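Local coordinates for erythrocyte membrane protein 1 (Plasmodium falciparum, PDB 2XU0), which probably binds host cell-surface receptors through this N-terminal NTS-DBL1alpha region, a rosetting adhesion domain of the much longer parasite membrane protein, at residues A[144-149]-A[222-227]. The protein carries 10 engineered substitutions. Sequence-based numbering, arbitrary orientation.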
ATOM      1  N   GLU A 144       6.995  14.705 -15.608  1.00 47.53           N
ATOM      2  CA  GLU A 144       8.230  14.485 -16.402  1.00 48.90           C
ATOM      3  C   GLU A 144       8.486  15.674 -17.358  1.00 54.73           C
ATOM      4  O   GLU A 144       9.446  15.655 -18.126  1.00 55.59           O
ATOM      5  CB  GLU A 144       8.147  13.190 -17.222  1.00 50.37           C
ATOM      6  CG  GLU A 144       7.977  11.910 -16.418  1.00 59.69           C
ATOM      7  CD  GLU A 144       8.044  10.643 -17.245  1.00 79.19           C
ATOM      8  OE1 GLU A 144       8.810  10.621 -18.236  1.00 92.81           O
ATOM      9  OE2 GLU A 144       7.323   9.675 -16.912  1.00 65.18           O
ATOM     10  N   PHE A 145       7.635  16.721 -17.274  1.00 51.63           N
ATOM     11  CA  PHE A 145       7.632  17.915 -18.120  1.00 51.35           C
ATOM     12  C   PHE A 145       7.559  19.186 -17.287  1.00 57.17           C
ATOM     13  O   PHE A 145       6.759  20.088 -17.560  1.00 57.34           O
ATOM     14  CB  PHE A 145       6.450  17.818 -19.122  1.00 52.69           C
ATOM     15  CG  PHE A 145       6.523  16.571 -19.972  1.00 53.09           C
ATOM     16  CD1 PHE A 145       7.315  16.533 -21.116  1.00 55.46           C
ATOM     17  CD2 PHE A 145       5.833  15.422 -19.610  1.00 54.17           C
ATOM     18  CE1 PHE A 145       7.413  15.366 -21.878  1.00 56.00           C
ATOM     19  CE2 PHE A 145       5.947  14.255 -20.360  1.00 56.95           C
ATOM     20  CZ  PHE A 145       6.717  14.241 -21.503  1.00 55.65           C
ATOM     21  N   LEU A 146       8.417  19.254 -16.265  1.00 54.51           N
ATOM     22  CA  LEU A 146       8.506  20.370 -15.339  1.00 54.71           C
ATOM     23  C   LEU A 146       9.706  21.253 -15.673  1.00 61.53           C
ATOM     24  O   LEU A 146       9.731  22.417 -15.273  1.00 61.62           O
ATOM     25  CB  LEU A 146       8.607  19.822 -13.904  1.00 54.46           C
ATOM     26  CG  LEU A 146       7.354  19.797 -12.985  1.00 58.15           C
ATOM     27  CD1 LEU A 146       6.036  19.671 -13.755  1.00 57.91           C
ATOM     28  CD2 LEU A 146       7.472  18.685 -11.953  1.00 57.80           C
ATOM     29  N   ASP A 147      10.702  20.704 -16.392  1.00 59.97           N
ATOM     30  CA  ASP A 147      11.884  21.457 -16.791  1.00 61.12           C
ATOM     31  C   ASP A 147      11.550  22.179 -18.100  1.00 67.44           C
ATOM     32  O   ASP A 147      11.743  21.635 -19.193  1.00 66.76           O
ATOM     33  CB  ASP A 147      13.116  20.537 -16.925  1.00 63.28           C
ATOM     34  CG  ASP A 147      14.467  21.237 -17.016  1.00 75.05           C
ATOM     35  OD1 ASP A 147      14.497  22.492 -17.003  1.00 77.32           O
ATOM     36  OD2 ASP A 147      15.494  20.531 -17.090  1.00 79.48           O
ATOM     37  N   ASN A 148      10.966  23.382 -17.956  1.00 66.13           N
ATOM     38  CA  ASN A 148      10.536  24.281 -19.031  1.00 66.97           C
ATOM     39  C   ASN A 148      10.499  25.733 -18.540  1.00 72.87           C
ATOM     40  O   ASN A 148      10.505  25.975 -17.330  1.00 72.84           O
ATOM     41  CB  ASN A 148       9.177  23.858 -19.611  1.00 66.12           C
ATOM     42  CG  ASN A 148       8.074  23.775 -18.589  1.00 80.07           C
ATOM     43  OD1 ASN A 148       7.677  24.773 -17.983  1.00 79.17           O
ATOM     44  ND2 ASN A 148       7.548  22.582 -18.389  1.00 65.89           N
ATOM     45  N   LYS A 149      10.439  26.692 -19.484  1.00 70.44           N
ATOM     46  CA  LYS A 149      10.437  28.134 -19.217  1.00 70.48           C
ATOM     47  C   LYS A 149       9.139  28.645 -18.577  1.00 73.71           C
ATOM     48  O   LYS A 149       9.105  29.780 -18.105  1.00 73.96           O
ATOM     49  CB  LYS A 149      10.765  28.931 -20.499  1.00 73.50           C
ATOM     50  CG  LYS A 149      12.113  28.594 -21.146  1.00 91.67           C
ATOM     51  CD  LYS A 149      11.939  27.700 -22.376  1.00103.82           C
ATOM     52  CE  LYS A 149      13.249  27.385 -23.055  1.00116.19           C
ATOM     53  NZ  LYS A 149      13.043  26.653 -24.334  1.00123.37           N
ATOM     54  N   GLN A 222      13.527  19.212  -8.987  1.00 41.56           N
ATOM     55  CA  GLN A 222      14.661  19.987  -8.476  1.00 43.14           C
ATOM     56  C   GLN A 222      14.923  21.306  -9.228  1.00 47.80           C
ATOM     57  O   GLN A 222      15.346  22.276  -8.596  1.00 46.69           O
ATOM     58  CB  GLN A 222      15.922  19.150  -8.190  1.00 45.52           C
ATOM     59  CG  GLN A 222      16.372  18.227  -9.293  1.00 65.40           C
ATOM     60  CD  GLN A 222      17.263  17.125  -8.771  1.00 73.71           C
ATOM     61  OE1 GLN A 222      16.812  16.161  -8.135  1.00 60.76           O
ATOM     62  NE2 GLN A 222      18.546  17.222  -9.078  1.00 65.61           N
ATOM     63  N   VAL A 223      14.539  21.376 -10.529  1.00 45.45           N
ATOM     64  CA  VAL A 223      14.634  22.581 -11.367  1.00 45.93           C
ATOM     65  C   VAL A 223      13.545  23.573 -10.908  1.00 49.84           C
ATOM     66  O   VAL A 223      13.858  24.730 -10.605  1.00 48.84           O
ATOM     67  CB  VAL A 223      14.540  22.246 -12.889  1.00 50.72           C
ATOM     68  CG1 VAL A 223      14.302  23.506 -13.735  1.00 50.60           C
ATOM     69  CG2 VAL A 223      15.790  21.498 -13.374  1.00 50.33           C
ATOM     70  N   VAL A 224      12.277  23.103 -10.809  1.00 47.28           N
ATOM     71  CA  VAL A 224      11.142  23.932 -10.351  1.00 47.13           C
ATOM     72  C   VAL A 224      11.402  24.493  -8.951  1.00 49.92           C
ATOM     73  O   VAL A 224      11.190  25.685  -8.719  1.00 50.10           O
ATOM     74  CB  VAL A 224       9.779  23.201 -10.431  1.00 52.00           C
ATOM     75  CG1 VAL A 224       8.632  24.127 -10.028  1.00 52.70           C
ATOM     76  CG2 VAL A 224       9.538  22.663 -11.825  1.00 51.61           C
ATOM     77  N   PHE A 225      11.903  23.648  -8.036  1.00 44.84           N
ATOM     78  CA  PHE A 225      12.194  24.065  -6.664  1.00 43.01           C
ATOM     79  C   PHE A 225      13.374  25.032  -6.503  1.00 49.65           C
ATOM     80  O   PHE A 225      13.406  25.789  -5.530  1.00 49.09           O
ATOM     81  CB  PHE A 225      12.226  22.866  -5.710  1.00 42.74           C
ATOM     82  CG  PHE A 225      10.862  22.455  -5.177  1.00 40.56           C
ATOM     83  CD1 PHE A 225      10.236  23.193  -4.173  1.00 41.06           C
ATOM     84  CD2 PHE A 225      10.252  21.285  -5.613  1.00 38.95           C
ATOM     85  CE1 PHE A 225       9.000  22.798  -3.654  1.00 40.73           C
ATOM     86  CE2 PHE A 225       9.037  20.860  -5.059  1.00 41.10           C
ATOM     87  CZ  PHE A 225       8.418  21.619  -4.083  1.00 39.14           C
ATOM     88  N   LYS A 226      14.311  25.049  -7.482  1.00 49.24           N
ATOM     89  CA  LYS A 226      15.449  25.987  -7.528  1.00 49.02           C
ATOM     90  C   LYS A 226      14.903  27.395  -7.900  1.00 51.18           C
ATOM     91  O   LYS A 226      15.227  28.384  -7.239  1.00 50.95           O
ATOM     92  CB  LYS A 226      16.491  25.495  -8.545  1.00 53.09           C
ATOM     93  CG  LYS A 226      17.807  26.282  -8.515  1.00 74.48           C
ATOM     94  CD  LYS A 226      18.851  25.660  -9.428  1.00 84.79           C
ATOM     95  CE  LYS A 226      20.132  26.455  -9.474  1.00 94.31           C
ATOM     96  NZ  LYS A 226      21.064  25.918 -10.504  1.00101.82           N
ATOM     97  N   LYS A 227      14.009  27.446  -8.909  1.00 46.71           N
ATOM     98  CA  LYS A 227      13.287  28.639  -9.351  1.00 45.88           C
ATOM     99  C   LYS A 227      12.469  29.214  -8.201  1.00 49.81           C
ATOM    100  O   LYS A 227      12.600  30.403  -7.914  1.00 50.48           O
ATOM    101  CB  LYS A 227      12.372  28.306 -10.544  1.00 47.27           C
ATOM    102  CG  LYS A 227      13.148  27.971 -11.804  1.00 52.21           C
ATOM    103  CD  LYS A 227      12.252  27.418 -12.865  1.00 59.95           C
ATOM    104  CE  LYS A 227      12.937  27.327 -14.203  1.00 60.67           C
ATOM    105  NZ  LYS A 227      11.985  26.897 -15.253  1.00 63.04           N
TER
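NZ of K227 lies 2.7 Å from the carbonyl O of N148, close but at an angle too poor for a hydrogen bond; its hydrogen bonds go instead to the next part of the same loop, to the carbonyl O of T151 and OD1 of N152. K227 reaches this spot from helix 216-231 with its chain extended beyond CG. One helical turn earlier, CG1 of V223 is 3.4 Å from OD1 of D147 and CG2 of V223 lies 3.9 Å from OD2 of D147, the two side chains crossing at about a right angle. CG of D147, anti to the backbone N (chi1 -166°), is set beside V223 from the centre of an inverse gamma turn closed by a weak N148 N to L146 O bond. Next to it, CG2 of V224 lies 3.5 Å from O of L146 and 3.6 Å from CB of L146; L157 of helix 154-175 packs on V224 as well. D147 OD1 and K227 NZ, 5.4 Å apart, are too far for a salt bridge, though their opposite charges probably attract through space. Thus the loop leading into helix 154-175 is joined to helix 216-231 within the Duffy-binding fold by the L146-V224 apolar contact, the methyls of V223 against D147, and a lysine hydrogen-bonded to T151 and N152.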